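Local structure of stress-induced protein 1 (Caenorhabditis elegans, 4YE0) at the interface of chains A and B. The protein is a small heat shock protein whose chaperone activity is regulated by pH and which probably binds unfolded proteins. Residues are numbered along the deposited sequence; one frame, centred on the assembly and turned at random. Chains: chain A/B, Stress-induced protein 1.

The interface of chains A and B. Residues chain A 50-53; chain B 56-57.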
loop_
_atom_site.group_PDB
_atom_site.type_symbol
_atom_site.label_atom_id
_atom_site.label_comp_id
_atom_site.label_asym_id
_atom_site.label_seq_id
_atom_site.Cartn_x
_atom_site.Cartn_y
_atom_site.Cartn_z
ATOM N N PHE A 50 -8.612 13.053 -2.279
ATOM C CA PHE A 50 -8.783 11.831 -1.490
ATOM C C PHE A 50 -7.567 10.910 -1.520
ATOM O O PHE A 50 -6.656 11.083 -2.330
ATOM C CB PHE A 50 -10.046 11.071 -1.929
ATOM C CG PHE A 50 -9.875 10.262 -3.181
ATOM C CD1 PHE A 50 -9.382 8.963 -3.123
ATOM C CD2 PHE A 50 -10.229 10.787 -4.417
ATOM C CE1 PHE A 50 -9.228 8.210 -4.274
ATOM C CE2 PHE A 50 -10.078 10.038 -5.573
ATOM C CZ PHE A 50 -9.577 8.748 -5.501
ATOM N N SER A 51 -7.576 9.933 -0.618
ATOM C CA SER A 51 -6.512 8.946 -0.501
ATOM C C SER A 51 -7.103 7.544 -0.414
ATOM O O SER A 51 -8.133 7.322 0.225
ATOM C CB SER A 51 -5.661 9.219 0.735
ATOM O OG SER A 51 -4.712 8.185 0.924
ATOM N N LYS A 52 -6.425 6.598 -1.047
ATOM C CA LYS A 52 -6.935 5.249 -1.198
ATOM C C LYS A 52 -5.742 4.296 -1.261
ATOM O O LYS A 52 -4.798 4.535 -2.008
ATOM C CB LYS A 52 -7.788 5.196 -2.468
ATOM C CG LYS A 52 -8.371 3.843 -2.845
ATOM C CD LYS A 52 -9.083 3.958 -4.194
ATOM C CE LYS A 52 -9.339 2.607 -4.850
ATOM N NZ LYS A 52 -10.719 2.098 -4.596
ATOM N N ARG A 53 -5.783 3.243 -0.447
ATOM C CA ARG A 53 -4.717 2.246 -0.361
ATOM C C ARG A 53 -5.337 0.869 -0.325
ATOM O O ARG A 53 -6.443 0.694 0.175
ATOM C CB ARG A 53 -3.910 2.404 0.924
ATOM C CG ARG A 53 -2.888 3.516 0.923
ATOM C CD ARG A 53 -1.943 3.354 2.105
ATOM N NE ARG A 53 -2.608 3.470 3.402
ATOM C CZ ARG A 53 -3.004 4.618 3.948
ATOM N NH1 ARG A 53 -2.837 5.770 3.312
ATOM N NH2 ARG A 53 -3.588 4.621 5.141
ATOM N N THR B 56 -4.274 5.201 -4.760
ATOM C CA THR B 56 -4.661 6.355 -5.549
ATOM C C THR B 56 -4.702 7.536 -4.598
ATOM O O THR B 56 -5.365 7.476 -3.560
ATOM C CB THR B 56 -6.050 6.168 -6.191
ATOM O OG1 THR B 56 -6.048 4.992 -7.008
ATOM C CG2 THR B 56 -6.418 7.370 -7.053
ATOM N N ARG B 57 -3.978 8.597 -4.935
ATOM C CA ARG B 57 -4.031 9.821 -4.154
ATOM C C ARG B 57 -4.292 11.005 -5.067
ATOM O O ARG B 57 -3.575 11.226 -6.046
ATOM C CB ARG B 57 -2.745 10.033 -3.357
ATOM C CG ARG B 57 -2.923 11.046 -2.242
ATOM C CD ARG B 57 -1.801 10.996 -1.220
ATOM N NE ARG B 57 -2.337 10.992 0.142
ATOM C CZ ARG B 57 -2.122 10.048 1.061
ATOM N NH1 ARG B 57 -1.354 8.990 0.815
ATOM N NH2 ARG B 57 -2.679 10.173 2.258
#
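A:Lys52 and B:Thr56 pair as antiparallel neighbours where strand 49-60 of chain A runs beside strand 50-60 of chain B. The fragment carries the alpha-crystallin domain of the small heat shock protein family. Edge pairing of this kind is the usual dimer contact of the animal members. The interface is two-fold symmetric, so this patch has a twin with the chains exchanged. B:Thr56 N donates to A:Lys52 O at 2.9 Å, tilted 30° from the carbonyl plane. The return bond, A:Lys52 N to B:Thr56 O, is weak, with an angle of 120° at the hydrogen.

Side chains meet on both faces of the paired strands. On one face, B:Arg57 reaches over A:Ser51. Its CG lies anti to the backbone N (chi1 -163°), and the chain passes A:Phe50 O, which is 3.7 Å from CG. The chain then bends at chi3 and lays one face of the guanidinium against the serine. A:Ser51 OG sits above that plane, towards the rim, 3.1 Å from B:Arg57 NH2. Any hydrogen bond here would be poorly directed, since the hydroxyl is over the group. A:Ser51 CB packs against the guanidinium carbon CZ of B:Arg57 at 3.6 Å. A:Arg53 NH1 stands 4.3 Å from B:Arg57 NH1; these like charges may repel weakly.

On the opposite face, the methyl CG2 of B:Thr56 touches the tip of the A:Phe50 ring, 3.8 Å from CZ. The two side chains cross obliquely. A:Lys52 CB abuts the ring edge in plane.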